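Local coordinates for protein benzoylformate decarboxylase (Mycobacterium smegmatis, PDB 4Q9D) that belongs to the thiamine pyrophosphate-dependent enzyme family and binds a magnesium ion in its C-terminal cofactor-binding domain, at residues Glu188-Phe193 with Leu296-Asp301; Asp212-Trp217 with Val315-Ile320; Pro237-Phe242 with His393-Phe398; Ile415-Arg420 with His450-Val455. All blocks are in the same frame, centred on the assembly; numbering follows the deposited sequence.

Interactions 1 and 2 both lie in the central domain and touch, the carbonyl of T299 meeting the backbone N of G316 at 2.9 Å in a probable hydrogen bond. Interaction 2 leads on to interaction 3 through two salt bridges, R213 NH2 to D238 OD2 and D212 OD2 to R239 NH2, both 2.8 Å. Interaction 3 ties the central domain to the C-terminal domain, and there F398 CG packs on I415 CD1 of interaction 4 at 3.6 Å. The centres of interactions 1 and 4 are about 38 Å apart. In the C-terminal domain, strand 454-460, which starts in interaction 4, is followed by N461 and E463, which with D434 hold the magnesium ion.

Interaction 1 of 4, residues Glu188-Phe193 with Leu296-Asp301; sequences ERLAQF and LQITAD
F193 and L296 run past each other in opposite directions, and the methyl CD2 of L296 sits squarely over the phenyl ring. It lies 3.7 Å from the ring centroid and only 3° off the normal, a CH-pi contact in which all six ring carbons are at nearly the same distance from the methyl. The other methyl, L296 CD1, turns back to the helix and meets the carbonyl O of F193 at 3.8 Å. Strand 296-299 meets the ring at its edge as well: the carbonyl O of Q297 lies in the ring plane, 3.7 Å from F193 CE2, while I298 CG1 approaches F193 CD2 at 4.2 Å. The CB of F193 points toward the strand, with CG anti to the carbonyl carbon (chi1 -82°), beside the backbone N. Further back along helix 187-199, L190 CD1 and I298 CD1 touch at 4.2 Å. Both side chains also pack on L325 of helix 318-328, and L190 and F193 touch L314 of the neighbouring strand. The guanidinium of R189 lies with one face near F193 CE1; its NE bonds to S313 O and its NH2 to S178 OG of the second subunit. No hydrogen bond joins the two segments: here, where helix 187-199 lies on the sheet of the central domain, the contact between them is apolar, with only a weakly polar carbonyl at the ring edge.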
loop_
_atom_site.group_PDB
_atom_site.type_symbol
_atom_site.label_atom_id
_atom_site.label_comp_id
_atom_site.label_asym_id
_atom_site.label_seq_id
_atom_site.Cartn_x
_atom_site.Cartn_y
_atom_site.Cartn_z
ATOM N N GLU B 188 8.570 -36.994 0.111
ATOM C CA GLU B 188 9.499 -37.370 -0.938
ATOM C C GLU B 188 10.685 -36.409 -1.020
ATOM O O GLU B 188 11.817 -36.818 -1.325
ATOM C CB GLU B 188 8.747 -37.445 -2.265
ATOM C CG GLU B 188 9.580 -37.177 -3.488
ATOM C CD GLU B 188 8.728 -37.151 -4.757
ATOM O OE1 GLU B 188 8.986 -36.282 -5.627
ATOM O OE2 GLU B 188 7.798 -37.993 -4.870
ATOM N N ARG B 189 10.451 -35.133 -0.724
ATOM C CA ARG B 189 11.545 -34.173 -0.746
ATOM C C ARG B 189 12.383 -34.349 0.524
ATOM O O ARG B 189 13.601 -34.242 0.481
ATOM C CB ARG B 189 11.035 -32.726 -0.894
ATOM C CG ARG B 189 12.123 -31.619 -1.018
ATOM C CD ARG B 189 11.523 -30.285 -1.557
ATOM N NE ARG B 189 12.548 -29.258 -1.760
ATOM C CZ ARG B 189 13.405 -29.241 -2.771
ATOM N NH1 ARG B 189 13.371 -30.197 -3.703
ATOM N NH2 ARG B 189 14.314 -28.275 -2.849
ATOM N N LEU B 190 11.729 -34.597 1.657
ATOM C CA LEU B 190 12.452 -34.786 2.899
ATOM C C LEU B 190 13.357 -36.026 2.779
ATOM O O LEU B 190 14.494 -35.992 3.224
ATOM C CB LEU B 190 11.505 -34.942 4.076
ATOM C CG LEU B 190 12.188 -34.991 5.455
ATOM C CD1 LEU B 190 12.762 -33.619 5.827
ATOM C CD2 LEU B 190 11.192 -35.430 6.520
ATOM N N ALA B 191 12.851 -37.097 2.151
ATOM C CA ALA B 191 13.652 -38.306 1.909
ATOM C C ALA B 191 14.834 -37.984 0.995
ATOM O O ALA B 191 15.931 -38.488 1.199
ATOM C CB ALA B 191 12.796 -39.470 1.325
ATOM N N GLN B 192 14.625 -37.130 -0.005
ATOM C CA GLN B 192 15.750 -36.712 -0.831
ATOM C C GLN B 192 16.814 -36.015 0.011
ATOM O O GLN B 192 18.000 -36.233 -0.214
ATOM C CB GLN B 192 15.316 -35.785 -1.976
ATOM C CG GLN B 192 14.659 -36.497 -3.156
ATOM C CD GLN B 192 13.868 -35.561 -4.092
ATOM O OE1 GLN B 192 13.876 -34.326 -3.947
ATOM N NE2 GLN B 192 13.159 -36.163 -5.050
ATOM N N PHE B 193 16.388 -35.145 0.937
ATOM C CA PHE B 193 17.328 -34.417 1.794
ATOM C C PHE B 193 18.122 -35.397 2.676
ATOM O O PHE B 193 19.330 -35.236 2.889
ATOM C CB PHE B 193 16.610 -33.369 2.676
ATOM C CG PHE B 193 16.306 -32.032 1.969
ATOM C CD1 PHE B 193 16.196 -31.949 0.584
ATOM C CD2 PHE B 193 16.134 -30.858 2.718
ATOM C CE1 PHE B 193 15.910 -30.723 -0.060
ATOM C CE2 PHE B 193 15.843 -29.609 2.091
ATOM C CZ PHE B 193 15.726 -29.540 0.703
ATOM N N LEU B 296 21.463 -27.318 2.689
ATOM C CA LEU B 296 20.045 -27.653 2.739
ATOM C C LEU B 296 19.402 -26.751 3.790
ATOM O O LEU B 296 20.002 -26.498 4.844
ATOM C CB LEU B 296 19.841 -29.119 3.176
ATOM C CG LEU B 296 20.428 -30.178 2.232
ATOM C CD1 LEU B 296 20.352 -31.558 2.891
ATOM C CD2 LEU B 296 19.683 -30.171 0.928
ATOM N N GLN B 297 18.176 -26.308 3.527
ATOM C CA GLN B 297 17.455 -25.427 4.453
ATOM C C GLN B 297 16.060 -25.981 4.703
ATOM O O GLN B 297 15.368 -26.371 3.770
ATOM C CB GLN B 297 17.370 -24.012 3.891
ATOM C CG GLN B 297 16.601 -23.011 4.779
ATOM C CD GLN B 297 16.384 -21.657 4.086
ATOM O OE1 GLN B 297 16.572 -21.528 2.874
ATOM N NE2 GLN B 297 15.989 -20.652 4.857
ATOM N N ILE B 298 15.652 -26.019 5.970
ATOM C CA ILE B 298 14.317 -26.486 6.324
ATOM C C ILE B 298 13.714 -25.407 7.207
ATOM O O ILE B 298 14.303 -25.049 8.206
ATOM C CB ILE B 298 14.355 -27.838 7.097
ATOM C CG1 ILE B 298 14.899 -28.969 6.202
ATOM C CG2 ILE B 298 13.008 -28.163 7.663
ATOM C CD1 ILE B 298 15.071 -30.281 6.940
ATOM N N THR B 299 12.551 -24.885 6.829
ATOM C CA THR B 299 11.935 -23.798 7.586
ATOM C C THR B 299 10.435 -23.857 7.434
ATOM O O THR B 299 9.916 -24.371 6.423
ATOM C CB THR B 299 12.424 -22.408 7.094
ATOM O OG1 THR B 299 11.713 -21.377 7.780
ATOM C CG2 THR B 299 12.190 -22.228 5.588
ATOM N N ALA B 300 9.725 -23.328 8.422
ATOM C CA ALA B 300 8.257 -23.283 8.334
ATOM C C ALA B 300 7.830 -21.996 7.634
ATOM O O ALA B 300 6.647 -21.793 7.356
ATOM C CB ALA B 300 7.623 -23.377 9.717
ATOM N N ASP B 301 8.796 -21.124 7.335
ATOM C CA ASP B 301 8.468 -19.828 6.741
ATOM C C ASP B 301 8.948 -19.685 5.298
ATOM O O ASP B 301 10.109 -19.391 5.051
ATOM C CB ASP B 301 9.020 -18.697 7.618
ATOM C CG ASP B 301 8.643 -17.298 7.097
ATOM O OD1 ASP B 301 7.988 -17.186 6.029
ATOM O OD2 ASP B 301 9.022 -16.300 7.762
#

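Interaction 2 of 4, residues Asp212-Trp217 with Val315-Ile320; sequences DRAGAW and VGDVGI
A214 CB overlaps the CG2 methyl of V318 at 3.9 Å and is also 4.1 Å from D317 OD1, so its methyl lies against the first residues of helix 318-328 and their N-cap. Next to it, A216 CB meets the CA of G319 at 3.6 Å. Glycine leaves that backbone bare to the methyl, and the CA atoms of A216 and G319 come within 4.8 Å of each other. V318 puts CG1 anti to its carbonyl carbon (chi1 -65°), leaving CG2 between the backbone N and the carbonyl carbon, where it faces A214. The helix start is capped by D317, whose OD2 accepts from I320 N at 3.0 Å through its anti lone pair. On the other side of the contact, G215 has positive phi and closes helix 209-213 in a Schellman motif; A214 and A216, on either side of G215 in sequence, both face the start of helix 318-328. No hydrogen bond crosses between the segments. The contact thus joins the turn between helices 209-213 and 217-227 to the first turn of helix 318-328, just after edge strand 312-315; V318 also packs on E210 and V211, and I320 packs on A184 and P185 of strand 183-185.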
loop_
_atom_site.group_PDB
_atom_site.type_symbol
_atom_site.label_atom_id
_atom_site.label_comp_id
_atom_site.label_asym_id
_atom_site.label_seq_id
_atom_site.Cartn_x
_atom_site.Cartn_y
_atom_site.Cartn_z
ATOM N N ASP B 212 13.068 -24.057 18.885
ATOM C CA ASP B 212 12.524 -23.813 20.216
ATOM C C ASP B 212 11.038 -23.383 20.134
ATOM O O ASP B 212 10.216 -23.838 20.919
ATOM C CB ASP B 212 13.349 -22.751 20.971
ATOM C CG ASP B 212 13.117 -22.792 22.474
ATOM O OD1 ASP B 212 13.051 -23.915 23.020
ATOM O OD2 ASP B 212 12.975 -21.719 23.107
ATOM N N ARG B 213 10.682 -22.540 19.165
ATOM C CA ARG B 213 9.287 -22.094 19.046
ATOM C C ARG B 213 8.349 -23.235 18.666
ATOM O O ARG B 213 7.187 -23.207 19.027
ATOM C CB ARG B 213 9.145 -20.916 18.076
ATOM C CG ARG B 213 9.865 -19.676 18.552
ATOM C CD ARG B 213 9.435 -18.404 17.795
ATOM N NE ARG B 213 9.926 -17.206 18.495
ATOM C CZ ARG B 213 10.900 -16.418 18.036
ATOM N NH1 ARG B 213 11.493 -16.672 16.872
ATOM N NH2 ARG B 213 11.282 -15.360 18.741
ATOM N N ALA B 214 8.858 -24.247 17.955
ATOM C CA ALA B 214 8.053 -25.439 17.686
ATOM C C ALA B 214 7.997 -26.441 18.859
ATOM O O ALA B 214 7.326 -27.461 18.753
ATOM C CB ALA B 214 8.517 -26.146 16.416
ATOM N N GLY B 215 8.685 -26.175 19.969
ATOM C CA GLY B 215 8.693 -27.141 21.078
ATOM C C GLY B 215 9.541 -28.347 20.677
ATOM O O GLY B 215 9.334 -29.448 21.162
ATOM N N ALA B 216 10.516 -28.142 19.788
ATOM C CA ALA B 216 11.263 -29.272 19.212
ATOM C C ALA B 216 12.678 -29.444 19.802
ATOM O O ALA B 216 13.562 -30.021 19.184
ATOM C CB ALA B 216 11.325 -29.131 17.692
ATOM N N TRP B 217 12.895 -28.914 20.995
ATOM C CA TRP B 217 14.184 -29.043 21.669
ATOM C C TRP B 217 14.693 -30.507 21.720
ATOM O O TRP B 217 15.830 -30.819 21.319
ATOM C CB TRP B 217 14.012 -28.485 23.070
ATOM C CG TRP B 217 15.161 -28.550 23.974
ATOM C CD1 TRP B 217 15.505 -29.599 24.792
ATOM C CD2 TRP B 217 16.091 -27.497 24.262
ATOM N NE1 TRP B 217 16.604 -29.265 25.546
ATOM C CE2 TRP B 217 16.978 -27.980 25.252
ATOM C CE3 TRP B 217 16.266 -26.195 23.776
ATOM C CZ2 TRP B 217 18.027 -27.212 25.765
ATOM C CZ3 TRP B 217 17.309 -25.422 24.293
ATOM C CH2 TRP B 217 18.182 -25.942 25.289
ATOM N N VAL B 315 9.886 -26.531 2.872
ATOM C CA VAL B 315 9.027 -25.870 3.854
ATOM C C VAL B 315 8.340 -26.945 4.649
ATOM O O VAL B 315 7.851 -27.932 4.077
ATOM C CB VAL B 315 7.935 -25.003 3.172
ATOM C CG1 VAL B 315 6.996 -24.453 4.205
ATOM C CG2 VAL B 315 8.581 -23.875 2.322
ATOM N N GLY B 316 8.328 -26.772 5.965
ATOM C CA GLY B 316 7.620 -27.687 6.837
ATOM C C GLY B 316 7.930 -27.342 8.268
ATOM O O GLY B 316 8.940 -26.678 8.542
ATOM N N ASP B 317 7.075 -27.787 9.177
ATOM C CA ASP B 317 7.316 -27.620 10.603
ATOM C C ASP B 317 8.656 -28.244 10.995
ATOM O O ASP B 317 8.947 -29.370 10.603
ATOM C CB ASP B 317 6.189 -28.289 11.385
ATOM C CG ASP B 317 6.341 -28.128 12.886
ATOM O OD1 ASP B 317 5.807 -27.121 13.439
ATOM O OD2 ASP B 317 6.984 -29.013 13.518
ATOM N N VAL B 318 9.473 -27.537 11.774
ATOM C CA VAL B 318 10.847 -28.016 11.979
ATOM C C VAL B 318 10.857 -29.193 12.944
ATOM O O VAL B 318 11.722 -30.058 12.880
ATOM C CB VAL B 318 11.805 -26.885 12.434
ATOM C CG1 VAL B 318 11.926 -25.864 11.327
ATOM C CG2 VAL B 318 11.300 -26.228 13.731
ATOM N N GLY B 319 9.867 -29.224 13.828
ATOM C CA GLY B 319 9.699 -30.332 14.755
ATOM C C GLY B 319 9.371 -31.628 14.033
ATOM O O GLY B 319 9.987 -32.667 14.285
ATOM N N ILE B 320 8.402 -31.579 13.125
ATOM C CA ILE B 320 8.080 -32.749 12.320
ATOM C C ILE B 320 9.283 -33.153 11.472
ATOM O O ILE B 320 9.602 -34.327 11.340
ATOM C CB ILE B 320 6.871 -32.468 11.396
ATOM C CG1 ILE B 320 5.631 -32.214 12.246
ATOM C CG2 ILE B 320 6.628 -33.639 10.448
ATOM C CD1 ILE B 320 4.402 -31.860 11.423
#

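Interaction 3 of 4, residues Pro237-Phe242 with His393-Phe398; sequences PDRMSF and HPASFF
This is a buried, water-bridged interface between domains, in which a loop of the central domain, 237-242, lies against the start of edge strand 397-399 in the C-terminal domain. M240 crosses F397 with its terminal methyl over the middle of the ring: CE lies 3.8 Å from the centroid and 8° off the normal. M240 SD stands over the same face, 4.5 Å from the F397 centroid, a Met-aromatic contact. The CB of F397 points toward the loop, with CG anti to the backbone N (chi1 178°), and P237 O meets the ring edge in plane, 3.5 Å from F397 CE2. R239 follows a bent course and ends side by side with F398, the guanidinium and ring planes 51° apart; F398 CE1 lies over one guanidinium face, 3.6 Å from R239 NH1. Between the backbones, F398 CA makes a CA-H...O contact with D238 O at 3.4 Å. Two waters fill in the polar links. One accepts from R239 NE and M240 N and is 2.7 Å from F397 O, to which it can donate; the other accepts from S396 N at 2.9 Å and lies within bonding distance of the carbonyls of M240 and H393. The guanidinium itself is held mainly by D212 through NH2 and by Q62 through NH1, while D238 pairs with R213 and R279. With no direct hydrogen bond between the segments, the interface combines aromatic and sulfur packing with water bridges, and the buried arginine charge is probably balanced chiefly by D212.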
loop_
_atom_site.group_PDB
_atom_site.type_symbol
_atom_site.label_atom_id
_atom_site.label_comp_id
_atom_site.label_asym_id
_atom_site.label_seq_id
_atom_site.Cartn_x
_atom_site.Cartn_y
_atom_site.Cartn_z
ATOM N N PRO B 237 20.589 -14.677 18.094
ATOM C CA PRO B 237 19.395 -15.495 18.298
ATOM C C PRO B 237 18.324 -14.746 19.082
ATOM O O PRO B 237 18.667 -14.067 20.051
ATOM C CB PRO B 237 19.942 -16.655 19.154
ATOM C CG PRO B 237 20.981 -15.983 19.996
ATOM C CD PRO B 237 21.692 -15.112 18.974
ATOM N N ASP B 238 17.058 -14.832 18.660
ATOM C CA ASP B 238 15.961 -14.373 19.509
ATOM C C ASP B 238 15.432 -15.543 20.352
ATOM O O ASP B 238 14.707 -15.334 21.303
ATOM C CB ASP B 238 14.815 -13.708 18.702
ATOM C CG ASP B 238 14.462 -14.467 17.408
ATOM O OD1 ASP B 238 15.375 -15.019 16.749
ATOM O OD2 ASP B 238 13.266 -14.471 17.035
ATOM N N ARG B 239 15.792 -16.776 19.974
ATOM C CA ARG B 239 15.548 -17.964 20.797
ATOM C C ARG B 239 16.758 -18.878 20.689
ATOM O O ARG B 239 17.519 -18.793 19.712
ATOM C CB ARG B 239 14.276 -18.735 20.368
ATOM C CG ARG B 239 12.995 -17.877 20.372
ATOM C CD ARG B 239 12.422 -17.684 21.778
ATOM N NE ARG B 239 11.963 -18.969 22.267
ATOM C CZ ARG B 239 10.699 -19.367 22.333
ATOM N NH1 ARG B 239 9.690 -18.552 21.989
ATOM N NH2 ARG B 239 10.445 -20.588 22.787
ATOM N N MET B 240 16.956 -19.720 21.703
ATOM C CA MET B 240 17.979 -20.771 21.642
ATOM C C MET B 240 17.331 -22.136 21.721
ATOM O O MET B 240 16.487 -22.368 22.581
ATOM C CB MET B 240 19.006 -20.576 22.734
ATOM C CG MET B 240 20.021 -19.534 22.261
ATOM S SD MET B 240 21.327 -19.329 23.412
ATOM C CE MET B 240 21.884 -17.631 23.181
ATOM N N SER B 241 17.730 -23.027 20.815
ATOM C CA SER B 241 16.946 -24.215 20.509
ATOM C C SER B 241 17.726 -25.510 20.770
ATOM O O SER B 241 17.217 -26.602 20.527
ATOM C CB SER B 241 16.526 -24.172 19.025
ATOM O OG SER B 241 15.699 -23.048 18.723
ATOM N N PHE B 242 18.958 -25.392 21.253
ATOM C CA PHE B 242 19.815 -26.571 21.477
ATOM C C PHE B 242 20.706 -26.288 22.686
ATOM O O PHE B 242 21.285 -25.211 22.771
ATOM C CB PHE B 242 20.675 -26.804 20.229
ATOM C CG PHE B 242 21.572 -28.030 20.287
ATOM C CD1 PHE B 242 21.056 -29.303 20.046
ATOM C CD2 PHE B 242 22.941 -27.904 20.534
ATOM C CE1 PHE B 242 21.880 -30.423 20.069
ATOM C CE2 PHE B 242 23.767 -29.026 20.549
ATOM C CZ PHE B 242 23.234 -30.282 20.329
ATOM N N HIS B 393 18.032 -25.142 28.963
ATOM C CA HIS B 393 16.649 -25.611 28.946
ATOM C C HIS B 393 15.862 -25.003 27.778
ATOM O O HIS B 393 16.165 -23.893 27.319
ATOM C CB HIS B 393 15.954 -25.265 30.264
ATOM C CG HIS B 393 16.521 -25.969 31.460
ATOM N ND1 HIS B 393 17.828 -25.812 31.871
ATOM C CD2 HIS B 393 15.952 -26.822 32.341
ATOM C CE1 HIS B 393 18.041 -26.545 32.948
ATOM N NE2 HIS B 393 16.918 -27.167 33.256
ATOM N N PRO B 394 14.825 -25.707 27.308
ATOM C CA PRO B 394 13.999 -25.102 26.246
ATOM C C PRO B 394 13.221 -23.886 26.752
ATOM O O PRO B 394 12.994 -23.734 27.957
ATOM C CB PRO B 394 13.050 -26.238 25.835
ATOM C CG PRO B 394 12.942 -27.101 27.084
ATOM C CD PRO B 394 14.334 -27.036 27.722
ATOM N N ALA B 395 12.838 -23.013 25.833
ATOM C CA ALA B 395 12.014 -21.850 26.162
ATOM C C ALA B 395 12.570 -21.047 27.333
ATOM O O ALA B 395 11.822 -20.605 28.194
ATOM C CB ALA B 395 10.554 -22.272 26.421
ATOM N N SER B 396 13.890 -20.830 27.358
ATOM C CA SER B 396 14.493 -20.186 28.520
ATOM C C SER B 396 15.425 -19.067 28.137
ATOM O O SER B 396 16.194 -18.578 28.968
ATOM C CB SER B 396 15.227 -21.217 29.391
ATOM O OG SER B 396 14.307 -22.176 29.875
ATOM N N PHE B 397 15.374 -18.685 26.868
ATOM C CA PHE B 397 16.154 -17.565 26.368
ATOM C C PHE B 397 15.272 -16.798 25.384
ATOM O O PHE B 397 14.637 -17.408 24.514
ATOM C CB PHE B 397 17.407 -18.012 25.614
ATOM C CG PHE B 397 18.184 -16.865 25.060
ATOM C CD1 PHE B 397 19.138 -16.223 25.843
ATOM C CD2 PHE B 397 17.915 -16.375 23.785
ATOM C CE1 PHE B 397 19.844 -15.101 25.349
ATOM C CE2 PHE B 397 18.610 -15.285 23.282
ATOM C CZ PHE B 397 19.592 -14.645 24.067
ATOM N N PHE B 398 15.241 -15.475 25.523
ATOM C CA PHE B 398 14.470 -14.610 24.607
ATOM C C PHE B 398 15.209 -13.305 24.321
ATOM O O PHE B 398 15.771 -12.689 25.227
ATOM C CB PHE B 398 13.110 -14.255 25.213
ATOM C CG PHE B 398 12.288 -15.456 25.616
ATOM C CD1 PHE B 398 11.305 -15.969 24.766
ATOM C CD2 PHE B 398 12.484 -16.062 26.855
ATOM C CE1 PHE B 398 10.529 -17.082 25.133
ATOM C CE2 PHE B 398 11.713 -17.181 27.241
ATOM C CZ PHE B 398 10.736 -17.689 26.375
HETATM O O HOH W 1 14.729 -19.868 23.517
HETATM O O HOH W 2 15.795 -22.001 25.450
#

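Interaction 4 of 4, residues Ile415-Arg420 with His450-Val455; sequences IALGDR and HKLPIV
R420 grips the carbonyl O of H450 with both terminal nitrogens, NH1 at 2.9 Å and NH2 at 3.0 Å. The oxygen lies close to the guanidinium plane, 13° out of it, and NH2 approaches nearly along the C=O axis while NH1 comes in the carbonyl plane at a C=O...N angle of 149°. R420 NH2 adds a weak bond to K451 O at 3.1 Å. R420 starts with CG anti to its backbone N (chi1 167°) and bends only at chi3, a course that takes the guanidinium from the helix to the turn. A water accepts from R420 NH1 at 2.8 Å and makes a weak link to H450 ND1. The positive group therefore meets carbonyls at the C-terminal end of helix 443-449, where the helix dipole would probably favour it. L452 CD2 covers one face of the guanidinium, offset toward its rim. Deeper in, L417 crosses L452 at about a right angle, its CG 3.8 Å from L452 CD1, while its CD2 methyl touches the H450 imidazole. A416 CB is lodged among L452 CB, P453 CD and I454, with I454 CG1 nearest at 3.7 Å. K451, with positive phi, closes helix 443-449 in a Schellman motif, and P453 centres an inverse gamma turn before strand 454-460. Strands 428-433 and 454-460 are parallel neighbours joined through helices 434-439 and 443-449, so this is the last part of a beta-alpha-beta crossover in the sheet of the C-terminal cofactor-binding domain, with helix 408-421 packed against its turn.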
loop_
_atom_site.group_PDB
_atom_site.type_symbol
_atom_site.label_atom_id
_atom_site.label_comp_id
_atom_site.label_asym_id
_atom_site.label_seq_id
_atom_site.Cartn_x
_atom_site.Cartn_y
_atom_site.Cartn_z
ATOM N N ILE B 415 6.556 -12.392 29.493
ATOM C CA ILE B 415 6.983 -13.762 29.764
ATOM C C ILE B 415 6.613 -14.184 31.187
ATOM O O ILE B 415 6.110 -15.282 31.409
ATOM C CB ILE B 415 8.515 -13.924 29.540
ATOM C CG1 ILE B 415 8.840 -13.838 28.036
ATOM C CG2 ILE B 415 9.003 -15.263 30.117
ATOM C CD1 ILE B 415 10.291 -13.295 27.741
ATOM N N ALA B 416 6.844 -13.302 32.154
ATOM C CA ALA B 416 6.504 -13.648 33.540
ATOM C C ALA B 416 4.985 -13.776 33.743
ATOM O O ALA B 416 4.525 -14.680 34.455
ATOM C CB ALA B 416 7.107 -12.642 34.519
ATOM N N LEU B 417 4.204 -12.897 33.106
ATOM C CA LEU B 417 2.741 -13.041 33.126
ATOM C C LEU B 417 2.362 -14.362 32.493
ATOM O O LEU B 417 1.469 -15.049 32.972
ATOM C CB LEU B 417 2.054 -11.898 32.372
ATOM C CG LEU B 417 2.043 -10.573 33.120
ATOM C CD1 LEU B 417 1.717 -9.398 32.176
ATOM C CD2 LEU B 417 1.048 -10.648 34.277
ATOM N N GLY B 418 3.055 -14.716 31.414
ATOM C CA GLY B 418 2.811 -15.984 30.747
ATOM C C GLY B 418 3.115 -17.168 31.642
ATOM O O GLY B 418 2.311 -18.091 31.723
ATOM N N ASP B 419 4.281 -17.158 32.294
ATOM C CA ASP B 419 4.657 -18.237 33.219
ATOM C C ASP B 419 3.572 -18.407 34.288
ATOM O O ASP B 419 3.166 -19.519 34.591
ATOM C CB ASP B 419 5.994 -17.938 33.915
ATOM C CG ASP B 419 7.170 -18.013 32.978
ATOM O OD1 ASP B 419 7.013 -18.596 31.882
ATOM O OD2 ASP B 419 8.261 -17.501 33.339
ATOM N N ARG B 420 3.096 -17.295 34.840
ATOM C CA ARG B 420 2.076 -17.360 35.878
ATOM C C ARG B 420 0.758 -17.936 35.334
ATOM O O ARG B 420 0.163 -18.792 35.974
ATOM C CB ARG B 420 1.870 -15.994 36.542
ATOM C CG ARG B 420 0.628 -15.916 37.413
ATOM C CD ARG B 420 0.466 -14.530 38.014
ATOM N NE ARG B 420 1.623 -14.099 38.820
ATOM C CZ ARG B 420 1.761 -12.855 39.286
ATOM N NH1 ARG B 420 0.842 -11.939 38.993
ATOM N NH2 ARG B 420 2.814 -12.503 40.021
ATOM N N HIS B 450 1.840 -6.091 38.890
ATOM C CA HIS B 450 1.460 -7.505 38.943
ATOM C C HIS B 450 2.410 -8.351 39.786
ATOM O O HIS B 450 2.304 -9.581 39.781
ATOM C CB HIS B 450 1.325 -8.099 37.535
ATOM C CG HIS B 450 0.238 -7.466 36.735
ATOM N ND1 HIS B 450 -0.979 -8.071 36.537
ATOM C CD2 HIS B 450 0.167 -6.257 36.129
ATOM C CE1 HIS B 450 -1.759 -7.265 35.834
ATOM N NE2 HIS B 450 -1.089 -6.158 35.577
ATOM N N LYS B 451 3.321 -7.684 40.502
ATOM C CA LYS B 451 4.266 -8.351 41.399
ATOM C C LYS B 451 4.959 -9.523 40.709
ATOM O O LYS B 451 4.937 -10.640 41.202
ATOM C CB LYS B 451 3.544 -8.845 42.651
ATOM C CG LYS B 451 3.010 -7.720 43.550
ATOM C CD LYS B 451 2.172 -8.338 44.675
ATOM C CE LYS B 451 1.644 -7.289 45.631
ATOM N NZ LYS B 451 0.729 -6.354 44.934
ATOM N N LEU B 452 5.564 -9.268 39.555
ATOM C CA LEU B 452 6.167 -10.346 38.790
ATOM C C LEU B 452 7.592 -10.667 39.288
ATOM O O LEU B 452 8.326 -9.760 39.698
ATOM C CB LEU B 452 6.151 -9.977 37.300
ATOM C CG LEU B 452 4.728 -9.814 36.745
ATOM C CD1 LEU B 452 4.742 -9.166 35.348
ATOM C CD2 LEU B 452 4.057 -11.168 36.704
ATOM N N PRO B 453 7.984 -11.958 39.256
ATOM C CA PRO B 453 9.349 -12.328 39.662
ATOM C C PRO B 453 10.315 -12.072 38.518
ATOM O O PRO B 453 10.776 -12.994 37.824
ATOM C CB PRO B 453 9.246 -13.834 39.964
ATOM C CG PRO B 453 8.168 -14.307 38.982
ATOM C CD PRO B 453 7.168 -13.136 38.886
ATOM N N ILE B 454 10.645 -10.797 38.347
ATOM C CA ILE B 454 11.588 -10.400 37.334
ATOM C C ILE B 454 12.720 -9.616 37.980
ATOM O O ILE B 454 12.490 -8.674 38.743
ATOM C CB ILE B 454 10.938 -9.516 36.258
ATOM C CG1 ILE B 454 9.686 -10.189 35.672
ATOM C CG2 ILE B 454 11.970 -9.189 35.166
ATOM C CD1 ILE B 454 8.936 -9.252 34.738
ATOM N N VAL B 455 13.943 -10.005 37.658
ATOM C CA VAL B 455 15.108 -9.260 38.110
ATOM C C VAL B 455 15.718 -8.601 36.892
ATOM O O VAL B 455 16.245 -9.285 36.011
ATOM C CB VAL B 455 16.165 -10.186 38.781
ATOM C CG1 VAL B 455 17.337 -9.356 39.268
ATOM C CG2 VAL B 455 15.529 -10.981 39.937
HETATM O O HOH W 3 -1.360 -11.390 37.286
#